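Local coordinates for orotidine 5'-phosphate decarboxylase (Streptomyces avermitilis, PDB 3V75), which probably catalyses the decarboxylation of orotidine 5'-phosphate to UMP, the last step of de novo UMP biosynthesis, at residues C42-H48 with F82-F88; L51-W55 with R271-G277; P251-P255 with E293-V298. One frame throughout, in Å; residues are numbered along the deposited sequence.

Contact 1: C42-H48 with F82-F88; sequences CVGIDPH and FKPQSAF
Phe88 reaches back from the first turn of helix 86-90 to the loop that follows strand 42-45. Its CB rests 3.9 Å from Pro47 CG, methylene against methylene. With CG anti to its own carbonyl carbon (chi1 -60°), the phenyl ring is carried across to His48, its face toward His48 CB. CD2 comes to 3.8 Å from Asp46 CA, CE1 lies 3.5 Å from His48 CB, and CZ meets His48 CD2 at the far end. The imidazole presents its edge to the phenyl face in a T-shaped pair, the planes at 75°. An alanine here would take away the surface on which His48 CB and its imidazole lie and is likely to leave that side chain freer to turn.

Behind this aromatic corner the two strands run parallel. Lys83 N donates to Val43 O, Ile45 N to Lys83 O, and Gln85 N to Ile45 O at a longer 3.2 Å. Gly44 suits its place because a CB there would clash with Asp46 OD2. Ile45 and Phe82 project from one face of the sheet, toward the outer helices, and there the branched isoleucine sets CD1 over the phenyl face. Lys83 points to the other face, into the barrel; its chain curls at chi3 and chi4, and NZ forms a salt bridge with Asp117. A water 2.7 Å from Asp46 OD1 also accepts from Lys83 NZ, while Asp46 OD2 is hydrogen-bonded to Ser270 OG. Gln85 N-caps the next helix: OE1 receives Ala87 N on a lone pair at 2.9 Å.

The adjacent parallel strands are those of a TIM barrel, at its C-terminal, catalytic mouth; the lysine-aspartate pair and the predicted proton donor Lys119 close to Gln85 are consistent with an OMP decarboxylase active site.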
ATOM      1  N   CYS A  42      17.203  -8.296 -11.522  1.00  6.09           N
ATOM      2  CA  CYS A  42      16.808  -7.754 -10.230  1.00  4.96           C
ATOM      3  C   CYS A  42      16.571  -8.943  -9.307  1.00  6.13           C
ATOM      4  O   CYS A  42      15.882  -9.893  -9.690  1.00  7.34           O
ATOM      5  CB  CYS A  42      15.486  -6.985 -10.406  1.00  5.33           C
ATOM      6  SG  CYS A  42      14.818  -6.314  -8.884  1.00  6.53           S
ATOM      7  N   VAL A  43      17.142  -8.902  -8.111  1.00  6.36           N
ATOM      8  CA  VAL A  43      16.975 -10.002  -7.158  1.00  5.67           C
ATOM      9  C   VAL A  43      16.076  -9.538  -6.036  1.00  5.28           C
ATOM     10  O   VAL A  43      16.334  -8.488  -5.415  1.00  5.61           O
ATOM     11  CB  VAL A  43      18.341 -10.494  -6.607  1.00  7.49           C
ATOM     12  CG1 VAL A  43      18.129 -11.552  -5.512  1.00  8.12           C
ATOM     13  CG2 VAL A  43      19.200 -11.058  -7.735  1.00  7.88           C
ATOM     14  N   GLY A  44      15.017 -10.281  -5.755  1.00  5.54           N
ATOM     15  CA  GLY A  44      14.136  -9.919  -4.652  1.00  6.18           C
ATOM     16  C   GLY A  44      14.860 -10.069  -3.328  1.00  6.44           C
ATOM     17  O   GLY A  44      15.755 -10.922  -3.163  1.00  8.65           O
ATOM     18  N   ILE A  45      14.501  -9.242  -2.346  1.00  6.42           N
ATOM     19  CA  ILE A  45      14.936  -9.518  -0.978  1.00  6.90           C
ATOM     20  C   ILE A  45      13.633  -9.840  -0.251  1.00  6.68           C
ATOM     21  O   ILE A  45      12.848  -8.928   0.124  1.00  6.81           O
ATOM     22  CB  ILE A  45      15.667  -8.341  -0.334  1.00  7.61           C
ATOM     23  CG1 ILE A  45      16.818  -7.872  -1.223  1.00  8.63           C
ATOM     24  CG2 ILE A  45      16.178  -8.720   1.068  1.00  9.18           C
ATOM     25  CD1 ILE A  45      17.676  -6.718  -0.620  1.00  9.81           C
ATOM     26  N   ASP A  46      13.374 -11.145  -0.090  1.00  8.84           N
ATOM     27  CA  ASP A  46      12.059 -11.657   0.270  1.00  7.92           C
ATOM     28  C   ASP A  46      12.130 -12.552   1.503  1.00  9.17           C
ATOM     29  O   ASP A  46      12.043 -13.785   1.384  1.00  9.44           O
ATOM     30  CB  ASP A  46      11.493 -12.488  -0.899  1.00  9.10           C
ATOM     31  CG  ASP A  46      11.242 -11.657  -2.116  1.00  9.64           C
ATOM     32  OD1 ASP A  46      10.703 -10.547  -1.992  1.00  9.27           O
ATOM     33  OD2 ASP A  46      11.614 -12.084  -3.230  1.00 10.75           O
ATOM     34  N   PRO A  47      12.340 -11.964   2.689  1.00  7.36           N
ATOM     35  CA  PRO A  47      12.550 -12.779   3.894  1.00  7.97           C
ATOM     36  C   PRO A  47      11.214 -13.255   4.469  1.00  9.43           C
ATOM     37  O   PRO A  47      10.871 -12.932   5.626  1.00 11.20           O
ATOM     38  CB  PRO A  47      13.253 -11.815   4.870  1.00  8.68           C
ATOM     39  CG  PRO A  47      12.727 -10.438   4.416  1.00  8.33           C
ATOM     40  CD  PRO A  47      12.650 -10.542   2.899  1.00  8.26           C
ATOM     41  N   HIS A  48      10.443 -13.998   3.686  1.00  8.71           N
ATOM     42  CA  HIS A  48       9.239 -14.619   4.247  1.00 10.57           C
ATOM     43  C   HIS A  48       9.591 -15.823   5.098  1.00 12.44           C
ATOM     44  O   HIS A  48      10.711 -16.361   5.026  1.00 11.62           O
ATOM     45  CB  HIS A  48       8.195 -14.976   3.176  1.00 14.23           C
ATOM     46  CG  HIS A  48       8.740 -15.668   1.972  1.00 14.52           C
ATOM     47  ND1 HIS A  48       9.195 -16.976   1.996  1.00 17.70           N
ATOM     48  CD2 HIS A  48       8.850 -15.252   0.683  1.00 17.76           C
ATOM     49  CE1 HIS A  48       9.568 -17.328   0.776  1.00 14.52           C
ATOM     50  NE2 HIS A  48       9.381 -16.297  -0.038  1.00 15.87           N
ATOM     51  N   PHE A  82      18.170  -4.643  -6.610  1.00  5.39           N
ATOM     52  CA  PHE A  82      17.445  -5.458  -5.623  1.00  5.38           C
ATOM     53  C   PHE A  82      16.029  -4.978  -5.479  1.00  6.44           C
ATOM     54  O   PHE A  82      15.761  -3.774  -5.659  1.00  7.16           O
ATOM     55  CB  PHE A  82      18.029  -5.288  -4.229  1.00  6.68           C
ATOM     56  CG  PHE A  82      19.326  -6.001  -4.003  1.00  7.75           C
ATOM     57  CD1 PHE A  82      19.387  -7.408  -4.032  1.00  7.80           C
ATOM     58  CD2 PHE A  82      20.468  -5.293  -3.660  1.00 11.85           C
ATOM     59  CE1 PHE A  82      20.586  -8.073  -3.752  1.00 10.73           C
ATOM     60  CE2 PHE A  82      21.665  -5.949  -3.356  1.00 13.70           C
ATOM     61  CZ  PHE A  82      21.733  -7.346  -3.428  1.00 12.56           C
ATOM     62  N   LYS A  83      15.124  -5.871  -5.089  1.00  5.05           N
ATOM     63  CA  LYS A  83      13.742  -5.480  -4.816  1.00  5.17           C
ATOM     64  C   LYS A  83      13.312  -6.035  -3.473  1.00  4.69           C
ATOM     65  O   LYS A  83      12.797  -7.149  -3.386  1.00  5.19           O
ATOM     66  CB  LYS A  83      12.813  -5.949  -5.936  1.00  4.90           C
ATOM     67  CG  LYS A  83      11.349  -5.496  -5.740  1.00  4.73           C
ATOM     68  CD  LYS A  83      10.479  -5.790  -6.947  1.00  5.63           C
ATOM     69  CE  LYS A  83      10.085  -7.264  -7.067  1.00  8.64           C
ATOM     70  NZ  LYS A  83       9.199  -7.749  -5.969  1.00  9.01           N
ATOM     71  N   PRO A  84      13.536  -5.280  -2.391  1.00  5.52           N
ATOM     72  CA  PRO A  84      12.966  -5.733  -1.117  1.00  5.62           C
ATOM     73  C   PRO A  84      11.456  -5.659  -1.166  1.00  3.94           C
ATOM     74  O   PRO A  84      10.908  -4.697  -1.712  1.00  5.19           O
ATOM     75  CB  PRO A  84      13.495  -4.721  -0.091  1.00  6.13           C
ATOM     76  CG  PRO A  84      13.882  -3.524  -0.923  1.00  7.57           C
ATOM     77  CD  PRO A  84      14.277  -4.017  -2.275  1.00  5.95           C
ATOM     78  N   GLN A  85      10.787  -6.648  -0.578  1.00  5.01           N
ATOM     79  CA  GLN A  85       9.329  -6.631  -0.446  1.00  4.29           C
ATOM     80  C   GLN A  85       9.002  -6.164   0.966  1.00  4.46           C
ATOM     81  O   GLN A  85       9.214  -6.872   1.935  1.00  4.87           O
ATOM     82  CB  GLN A  85       8.729  -8.023  -0.736  1.00  4.82           C
ATOM     83  CG  GLN A  85       7.259  -8.190  -0.387  1.00  4.94           C
ATOM     84  CD  GLN A  85       6.418  -7.036  -0.890  1.00  4.88           C
ATOM     85  OE1 GLN A  85       5.906  -6.230  -0.077  1.00  5.51           O
ATOM     86  NE2 GLN A  85       6.273  -6.928  -2.206  1.00  6.50           N
ATOM     87  N   SER A  86       8.468  -4.941   1.045  1.00  4.31           N
ATOM     88  CA  SER A  86       8.218  -4.274   2.316  1.00  5.03           C
ATOM     89  C   SER A  86       7.392  -5.129   3.279  1.00  5.24           C
ATOM     90  O   SER A  86       7.647  -5.102   4.486  1.00  5.19           O
ATOM     91  CB  SER A  86       7.484  -2.952   2.049  1.00  6.03           C
ATOM     92  OG  SER A  86       7.411  -2.193   3.235  1.00  6.80           O
ATOM     93  N   ALA A  87       6.395  -5.856   2.779  1.00  4.42           N
ATOM     94  CA  ALA A  87       5.497  -6.575   3.687  1.00  5.23           C
ATOM     95  C   ALA A  87       6.225  -7.535   4.619  1.00  4.71           C
ATOM     96  O   ALA A  87       5.830  -7.737   5.758  1.00  5.71           O
ATOM     97  CB  ALA A  87       4.411  -7.338   2.906  1.00  5.57           C
ATOM     98  N   PHE A  88       7.285  -8.167   4.101  1.00  5.01           N
ATOM     99  CA  PHE A  88       7.995  -9.173   4.891  1.00  5.43           C
ATOM    100  C   PHE A  88       8.794  -8.552   6.037  1.00  7.52           C
ATOM    101  O   PHE A  88       9.145  -9.242   6.983  1.00  9.09           O
ATOM    102  CB  PHE A  88       8.894 -10.039   3.997  1.00  6.25           C
ATOM    103  CG  PHE A  88       8.122 -10.779   2.928  1.00  6.78           C
ATOM    104  CD1 PHE A  88       6.965 -11.478   3.244  1.00 11.61           C
ATOM    105  CD2 PHE A  88       8.564 -10.792   1.612  1.00  8.39           C
ATOM    106  CE1 PHE A  88       6.246 -12.173   2.214  1.00 10.99           C
ATOM    107  CE2 PHE A  88       7.861 -11.466   0.633  1.00  8.91           C
ATOM    108  CZ  PHE A  88       6.710 -12.138   0.946  1.00  8.92           C
TER
HETATM  109  O   HOH W   1      10.581  -8.539  -3.749  1.00  9.16           O

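Contact 2: L51-W55 with R271-G277; sequences LLADW and RGVLRHG
Trp55 lays one face of its indole against Gly277 and turns its N-H edge to the carbonyl of Leu274. Gly277 CA sits over the six-membered ring, 3.4 Å from CZ2, in a CH-pi contact displaced toward the rim. Glycine suits this position because a CB would point straight into the indole and clash with CZ2. CG of Trp55 is anti to the carbonyl carbon (chi1 -72°), which swings the indole across to the turn from Leu274 to Gly277, a type I beta turn. NE1 then donates to Leu274 O at 2.9 Å, close to the ring plane but bent, with 140° at the hydrogen. Gly277 N, closing the turn, reaches the same oxygen from the opposite face of the carbonyl plane.

Leu51 and Leu274 meet at about a right angle, their CD1 methyls 3.8 Å apart. The other methyl of Leu51, CD2, touches both Leu274 O and Arg271 NH1, so the leucine borders the buried indole side and the exposed charged side. There Arg271 stretches its fully extended chain past Leu51 toward Asp54. Carboxylate and guanidinium planes stand 65° apart, and NH1 gives Asp54 OD2 a weak, long bond of 3.3 Å, a salt bridge at the surface. CB of Arg275 sits over the middle of the same guanidinium.

Trp55 also meets Phe67 of helix 61-75 and packs on Leu283 of helix 280-299, so the indole joins the short helix 271-274 and its turn to two outer helices of the barrel. The chemistry is uneven: the buried indole N-H is satisfied by a carbonyl oxygen that already closes the turn with Gly277 N, whereas the stretched ion pair is exposed and probably adds less to holding the segments together.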
ATOM      1  N   LEU A  51      11.262 -18.975   3.328  1.00 16.56           N
ATOM      2  CA  LEU A  51      12.698 -18.831   2.988  1.00 14.74           C
ATOM      3  C   LEU A  51      13.562 -18.771   4.237  1.00 12.40           C
ATOM      4  O   LEU A  51      14.669 -19.329   4.259  1.00 14.84           O
ATOM      5  CB  LEU A  51      12.982 -17.632   2.057  1.00 14.74           C
ATOM      6  CG  LEU A  51      13.004 -17.894   0.534  1.00 15.87           C
ATOM      7  CD1 LEU A  51      12.967 -16.595  -0.281  1.00 17.17           C
ATOM      8  CD2 LEU A  51      14.229 -18.794   0.141  1.00 13.76           C
ATOM      9  N   LEU A  52      13.092 -18.089   5.292  1.00 15.46           N
ATOM     10  CA  LEU A  52      13.899 -18.034   6.512  1.00 14.47           C
ATOM     11  C   LEU A  52      14.099 -19.458   7.089  1.00 17.83           C
ATOM     12  O   LEU A  52      15.219 -19.824   7.458  1.00 19.81           O
ATOM     13  CB  LEU A  52      13.253 -17.142   7.591  1.00 14.30           C
ATOM     14  CG  LEU A  52      13.171 -15.632   7.320  1.00 12.33           C
ATOM     15  CD1 LEU A  52      12.442 -14.896   8.462  1.00 11.93           C
ATOM     16  CD2 LEU A  52      14.563 -15.057   7.143  1.00 14.18           C
ATOM     17  N   ALA A  53      13.018 -20.243   7.137  1.00 18.25           N
ATOM     18  CA  ALA A  53      13.103 -21.614   7.653  1.00 25.53           C
ATOM     19  C   ALA A  53      14.039 -22.401   6.726  1.00 25.31           C
ATOM     20  O   ALA A  53      14.905 -23.134   7.217  1.00 25.17           O
ATOM     21  CB  ALA A  53      11.737 -22.261   7.726  1.00 25.40           C
ATOM     22  N   ASP A  54      13.861 -22.265   5.413  1.00 19.44           N
ATOM     23  CA  ASP A  54      14.781 -22.919   4.463  1.00 21.56           C
ATOM     24  C   ASP A  54      16.266 -22.571   4.745  1.00 18.60           C
ATOM     25  O   ASP A  54      17.156 -23.450   4.618  1.00 22.67           O
ATOM     26  CB  ASP A  54      14.458 -22.552   3.009  1.00 29.08           C
ATOM     27  CG  ASP A  54      13.124 -23.149   2.492  1.00 26.47           C
ATOM     28  OD1 ASP A  54      12.561 -24.062   3.142  1.00 35.48           O
ATOM     29  OD2 ASP A  54      12.644 -22.688   1.414  1.00 33.15           O
ATOM     30  N   TRP A  55      16.598 -21.312   5.064  1.00 18.51           N
ATOM     31  CA  TRP A  55      17.984 -20.930   5.392  1.00 16.52           C
ATOM     32  C   TRP A  55      18.392 -21.375   6.781  1.00 26.26           C
ATOM     33  O   TRP A  55      19.483 -21.023   7.239  1.00 20.36           O
ATOM     34  CB  TRP A  55      18.243 -19.410   5.339  1.00 16.48           C
ATOM     35  CG  TRP A  55      18.267 -18.854   3.983  1.00 13.41           C
ATOM     36  CD1 TRP A  55      17.577 -19.329   2.911  1.00 16.63           C
ATOM     37  CD2 TRP A  55      18.974 -17.695   3.527  1.00 12.14           C
ATOM     38  NE1 TRP A  55      17.816 -18.545   1.802  1.00 15.74           N
ATOM     39  CE2 TRP A  55      18.678 -17.541   2.154  1.00 11.76           C
ATOM     40  CE3 TRP A  55      19.852 -16.795   4.136  1.00 13.06           C
ATOM     41  CZ2 TRP A  55      19.220 -16.492   1.372  1.00 15.93           C
ATOM     42  CZ3 TRP A  55      20.401 -15.736   3.341  1.00 17.17           C
ATOM     43  CH2 TRP A  55      20.076 -15.616   1.989  1.00 11.75           C
ATOM     44  N   ARG A 271      12.947 -16.813  -5.631  1.00  9.63           N
ATOM     45  CA  ARG A 271      13.427 -18.133  -5.191  1.00  8.53           C
ATOM     46  C   ARG A 271      14.608 -18.701  -6.013  1.00  9.16           C
ATOM     47  O   ARG A 271      15.503 -19.335  -5.438  1.00  8.67           O
ATOM     48  CB  ARG A 271      12.267 -19.136  -5.225  1.00 11.58           C
ATOM     49  CG  ARG A 271      12.692 -20.499  -4.649  1.00 16.34           C
ATOM     50  CD  ARG A 271      11.535 -21.495  -4.446  1.00 23.55           C
ATOM     51  NE  ARG A 271      12.049 -22.712  -3.853  1.00 16.11           N
ATOM     52  CZ  ARG A 271      12.522 -22.811  -2.612  1.00 18.41           C
ATOM     53  NH1 ARG A 271      12.464 -21.751  -1.777  1.00 23.20           N
ATOM     54  NH2 ARG A 271      13.019 -23.959  -2.179  1.00 21.24           N
ATOM     55  N   GLY A 272      14.622 -18.470  -7.326  1.00  8.62           N
ATOM     56  CA  GLY A 272      15.669 -19.016  -8.182  1.00  9.91           C
ATOM     57  C   GLY A 272      17.060 -18.631  -7.732  1.00  8.00           C
ATOM     58  O   GLY A 272      18.042 -19.374  -7.999  1.00  8.58           O
ATOM     59  N   VAL A 273      17.187 -17.465  -7.086  1.00  7.15           N
ATOM     60  CA  VAL A 273      18.459 -17.079  -6.469  1.00  8.13           C
ATOM     61  C   VAL A 273      18.465 -17.349  -4.960  1.00  7.10           C
ATOM     62  O   VAL A 273      19.388 -17.988  -4.430  1.00  7.80           O
ATOM     63  CB  VAL A 273      18.799 -15.578  -6.743  1.00  7.90           C
ATOM     64  CG1 VAL A 273      19.965 -15.109  -5.893  1.00  8.29           C
ATOM     65  CG2 VAL A 273      19.116 -15.384  -8.241  1.00  8.37           C
ATOM     66  N   LEU A 274      17.438 -16.876  -4.275  1.00  7.67           N
ATOM     67  CA  LEU A 274      17.415 -16.913  -2.823  1.00  7.07           C
ATOM     68  C   LEU A 274      17.432 -18.301  -2.210  1.00  8.59           C
ATOM     69  O   LEU A 274      17.921 -18.458  -1.075  1.00 10.02           O
ATOM     70  CB  LEU A 274      16.206 -16.126  -2.274  1.00  8.03           C
ATOM     71  CG  LEU A 274      16.204 -14.626  -2.657  1.00  9.15           C
ATOM     72  CD1 LEU A 274      14.872 -13.973  -2.235  1.00  9.30           C
ATOM     73  CD2 LEU A 274      17.408 -13.834  -2.042  1.00 10.10           C
ATOM     74  N   ARG A 275      16.893 -19.304  -2.908  1.00  7.20           N
ATOM     75  CA  ARG A 275      16.897 -20.644  -2.301  1.00  9.07           C
ATOM     76  C   ARG A 275      18.310 -21.169  -2.090  1.00 10.20           C
ATOM     77  O   ARG A 275      18.497 -22.137  -1.340  1.00 11.35           O
ATOM     78  CB  ARG A 275      16.134 -21.658  -3.149  1.00 10.94           C
ATOM     79  CG  ARG A 275      16.789 -22.027  -4.471  1.00  8.77           C
ATOM     80  CD  ARG A 275      15.918 -23.070  -5.163  1.00 10.75           C
ATOM     81  NE  ARG A 275      16.456 -23.519  -6.441  1.00 12.27           N
ATOM     82  CZ  ARG A 275      17.359 -24.484  -6.581  1.00 15.75           C
ATOM     83  NH1 ARG A 275      17.866 -25.070  -5.506  1.00 15.66           N
ATOM     84  NH2 ARG A 275      17.774 -24.831  -7.801  1.00 20.43           N
ATOM     85  N   HIS A 276      19.299 -20.565  -2.753  1.00  8.33           N
ATOM     86  CA  HIS A 276      20.690 -21.009  -2.618  1.00  9.09           C
ATOM     87  C   HIS A 276      21.399 -20.477  -1.389  1.00 10.55           C
ATOM     88  O   HIS A 276      22.480 -20.957  -1.050  1.00 11.33           O
ATOM     89  CB  HIS A 276      21.472 -20.668  -3.873  1.00  8.28           C
ATOM     90  CG  HIS A 276      20.962 -21.398  -5.066  1.00  9.35           C
ATOM     91  ND1 HIS A 276      21.232 -22.729  -5.273  1.00 12.02           N
ATOM     92  CD2 HIS A 276      20.151 -21.001  -6.079  1.00  9.85           C
ATOM     93  CE1 HIS A 276      20.631 -23.123  -6.387  1.00 12.30           C
ATOM     94  NE2 HIS A 276      19.968 -22.096  -6.896  1.00 10.55           N
ATOM     95  N   GLY A 277      20.818 -19.498  -0.703  1.00 10.49           N
ATOM     96  CA  GLY A 277      21.371 -19.065   0.563  1.00 12.83           C
ATOM     97  C   GLY A 277      21.187 -20.159   1.606  1.00 11.16           C
ATOM     98  O   GLY A 277      20.389 -21.096   1.435  1.00 13.57           O
TER

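Contact 3: P251-P255 with E293-V298; sequences PADLP and EIRAAV
Pro251 wedges its ring against the flank of helix 280-299, the long C-terminal helix on the outside of the TIM barrel, and makes the tight end of this contact. CB lies 3.6 Å from Ile294 CG1 and equally near Glu293 CB, with the proline and isoleucine side chains crossing at about a right angle. Ile294 has CG1 anti to its carbonyl carbon (chi1 -63°), a setting that brings this methylene to the proline ring, while CG2 faces Leu254 CD1 at a more relaxed 4.2 Å. Both of these branched residues are buried: Leu254 continues onto Ile244 and Val262, and Ile294 onto Pro40, which extends the apolar layer beyond the two segments.

Ala297 fits where the chains draw close. An alanine suits this approach, since its single methyl faces both Pro251 O (3.5 Å from CB) and Pro255 CD (4.0 Å from CB). Pro255, having no N-H to donate, is tolerated early in a helix, and its CG comes 3.5 Å from Ala297 O.

Glu293, partly exposed, forms the solvent-facing flank of the tight end and carries its extended chain obliquely across the proline ring. The looser part belongs to Ala252 and Val298. Exposed Ala252 turns its methyl away, and its nearest approach is CA to Ala297 CB, 4.0 Å; Val298 adds little beyond its backbone N beside Pro255 CG. No hydrogen bond crosses between the segments, so van der Waals packing carries the join. Even the carboxylate meets carbon here, Glu293 OE1 ending 3.5 Å from Pro251 CG.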
ATOM      1  N   PRO A 251      14.712 -17.423 -18.453  1.00 13.66           N
ATOM      2  CA  PRO A 251      15.424 -16.411 -19.228  1.00 12.46           C
ATOM      3  C   PRO A 251      15.252 -16.561 -20.736  1.00 12.70           C
ATOM      4  O   PRO A 251      14.979 -15.568 -21.433  1.00 13.39           O
ATOM      5  CB  PRO A 251      16.868 -16.648 -18.823  1.00 14.03           C
ATOM      6  CG  PRO A 251      16.718 -16.983 -17.362  1.00 13.54           C
ATOM      7  CD  PRO A 251      15.530 -17.913 -17.329  1.00 16.03           C
ATOM      8  N   ALA A 252      15.369 -17.785 -21.258  1.00 12.61           N
ATOM      9  CA  ALA A 252      15.294 -17.965 -22.705  1.00 11.89           C
ATOM     10  C   ALA A 252      13.924 -17.608 -23.290  1.00 14.14           C
ATOM     11  O   ALA A 252      13.811 -17.342 -24.485  1.00 14.71           O
ATOM     12  CB  ALA A 252      15.687 -19.407 -23.090  1.00 15.67           C
ATOM     13  N   ASP A 253      12.879 -17.628 -22.451  1.00 12.17           N
ATOM     14  CA  ASP A 253      11.505 -17.337 -22.890  1.00 13.40           C
ATOM     15  C   ASP A 253      11.217 -15.848 -22.965  1.00 10.50           C
ATOM     16  O   ASP A 253      10.209 -15.464 -23.557  1.00 12.91           O
ATOM     17  CB  ASP A 253      10.479 -17.884 -21.882  1.00 13.76           C
ATOM     18  CG  ASP A 253      10.575 -19.401 -21.686  1.00 22.02           C
ATOM     19  OD1 ASP A 253      10.827 -20.128 -22.671  1.00 18.99           O
ATOM     20  OD2 ASP A 253      10.427 -19.855 -20.515  1.00 18.79           O
ATOM     21  N   LEU A 254      12.053 -15.020 -22.325  1.00 10.78           N
ATOM     22  CA  LEU A 254      11.676 -13.597 -22.179  1.00  8.97           C
ATOM     23  C   LEU A 254      11.515 -12.826 -23.497  1.00 10.45           C
ATOM     24  O   LEU A 254      10.577 -12.039 -23.638  1.00 11.44           O
ATOM     25  CB  LEU A 254      12.607 -12.839 -21.217  1.00 11.23           C
ATOM     26  CG  LEU A 254      12.675 -13.482 -19.833  1.00 11.52           C
ATOM     27  CD1 LEU A 254      13.599 -12.695 -18.925  1.00 11.49           C
ATOM     28  CD2 LEU A 254      11.243 -13.650 -19.219  1.00 13.62           C
ATOM     29  N   PRO A 255      12.432 -13.024 -24.461  1.00  9.90           N
ATOM     30  CA  PRO A 255      12.209 -12.324 -25.727  1.00 12.21           C
ATOM     31  C   PRO A 255      10.874 -12.664 -26.383  1.00 12.83           C
ATOM     32  O   PRO A 255      10.211 -11.775 -26.929  1.00 14.69           O
ATOM     33  CB  PRO A 255      13.420 -12.753 -26.583  1.00 11.70           C
ATOM     34  CG  PRO A 255      14.485 -12.955 -25.559  1.00 14.24           C
ATOM     35  CD  PRO A 255      13.794 -13.592 -24.379  1.00 15.21           C
ATOM     36  N   GLU A 293      22.202 -15.687 -18.553  1.00 10.40           N
ATOM     37  CA  GLU A 293      21.237 -16.315 -19.447  1.00 10.09           C
ATOM     38  C   GLU A 293      20.265 -15.307 -20.037  1.00 12.23           C
ATOM     39  O   GLU A 293      19.873 -15.413 -21.213  1.00 11.70           O
ATOM     40  CB  GLU A 293      20.436 -17.372 -18.715  1.00 10.45           C
ATOM     41  CG  GLU A 293      21.271 -18.585 -18.388  1.00 13.60           C
ATOM     42  CD  GLU A 293      20.468 -19.615 -17.563  1.00 20.94           C
ATOM     43  OE1 GLU A 293      19.346 -19.337 -17.060  1.00 24.71           O
ATOM     44  OE2 GLU A 293      21.027 -20.712 -17.358  1.00 25.81           O
ATOM     45  N   ILE A 294      19.845 -14.345 -19.218  1.00  9.54           N
ATOM     46  CA  ILE A 294      18.950 -13.306 -19.715  1.00  9.88           C
ATOM     47  C   ILE A 294      19.697 -12.429 -20.732  1.00 11.97           C
ATOM     48  O   ILE A 294      19.179 -12.166 -21.817  1.00 11.96           O
ATOM     49  CB  ILE A 294      18.400 -12.458 -18.574  1.00  8.75           C
ATOM     50  CG1 ILE A 294      17.560 -13.341 -17.640  1.00  8.82           C
ATOM     51  CG2 ILE A 294      17.564 -11.290 -19.147  1.00 11.14           C
ATOM     52  CD1 ILE A 294      17.212 -12.683 -16.304  1.00 11.38           C
ATOM     53  N   ARG A 295      20.926 -12.011 -20.400  1.00  9.92           N
ATOM     54  CA  ARG A 295      21.743 -11.224 -21.323  0.51 14.13           C
ATOM     55  C   ARG A 295      21.843 -11.919 -22.671  1.00 14.05           C
ATOM     56  O   ARG A 295      21.652 -11.306 -23.725  1.00 13.76           O
ATOM     57  CB  ARG A 295      23.159 -10.983 -20.737  0.51 14.72           C
ATOM     58  CG  ARG A 295      24.012  -9.941 -21.485  0.51 17.95           C
ATOM     59  CD  ARG A 295      25.502 -10.323 -21.494  0.51 20.24           C
ATOM     60  NE  ARG A 295      25.644 -11.631 -22.141  0.51 17.17           N
ATOM     61  CZ  ARG A 295      25.732 -11.844 -23.464  0.51 18.65           C
ATOM     62  NH1 ARG A 295      25.775 -10.824 -24.337  0.51 20.22           N
ATOM     63  NH2 ARG A 295      25.808 -13.086 -23.894  0.51 19.83           N
ATOM     64  N   ALA A 296      22.145 -13.218 -22.646  1.00 11.51           N
ATOM     65  CA  ALA A 296      22.311 -13.987 -23.881  1.00 14.56           C
ATOM     66  C   ALA A 296      20.993 -14.096 -24.652  1.00 19.50           C
ATOM     67  O   ALA A 296      20.963 -14.000 -25.895  1.00 19.09           O
ATOM     68  CB  ALA A 296      22.827 -15.346 -23.565  1.00 14.46           C
ATOM     69  N   ALA A 297      19.886 -14.300 -23.945  1.00 14.40           N
ATOM     70  CA  ALA A 297      18.606 -14.430 -24.649  1.00 15.04           C
ATOM     71  C   ALA A 297      18.253 -13.126 -25.367  1.00 19.99           C
ATOM     72  O   ALA A 297      17.803 -13.136 -26.522  1.00 20.35           O
ATOM     73  CB  ALA A 297      17.488 -14.822 -23.682  1.00 15.00           C
ATOM     74  N   VAL A 298      18.416 -12.018 -24.652  1.00 16.60           N
ATOM     75  CA  VAL A 298      18.090 -10.696 -25.181  1.00 19.31           C
ATOM     76  C   VAL A 298      19.016 -10.356 -26.348  1.00 22.00           C
ATOM     77  O   VAL A 298      18.576  -9.753 -27.334  1.00 25.84           O
ATOM     78  CB  VAL A 298      18.154  -9.621 -24.071  1.00 17.39           C
ATOM     79  CG1 VAL A 298      18.107  -8.184 -24.683  1.00 21.32           C
ATOM     80  CG2 VAL A 298      17.065  -9.842 -23.052  1.00 16.07           C
TER

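Contacts 1 and 2 touch, their centres 12 Å apart: Leu274 CD1 packs 3.3 Å from Gly44 O, and Leu51 CD1 lies 3.4 Å from Asp46 O. Strand 42-45 leads directly into helix 49-54, so the chain passes from contact 1 to contact 2 around this seam. Contact 3 stands apart, its centre about 23 Å from each of the others and its nearest atoms about 6 Å from contact 1 and 9 Å from contact 2; helix 280-299, following helix 271-274, connects it to contact 2. Contact 1 alone borders the predicted catalytic Lys119, whose side chain is about 4 Å from that of Gln85; contacts 2 and 3 are peripheral packing of the barrel.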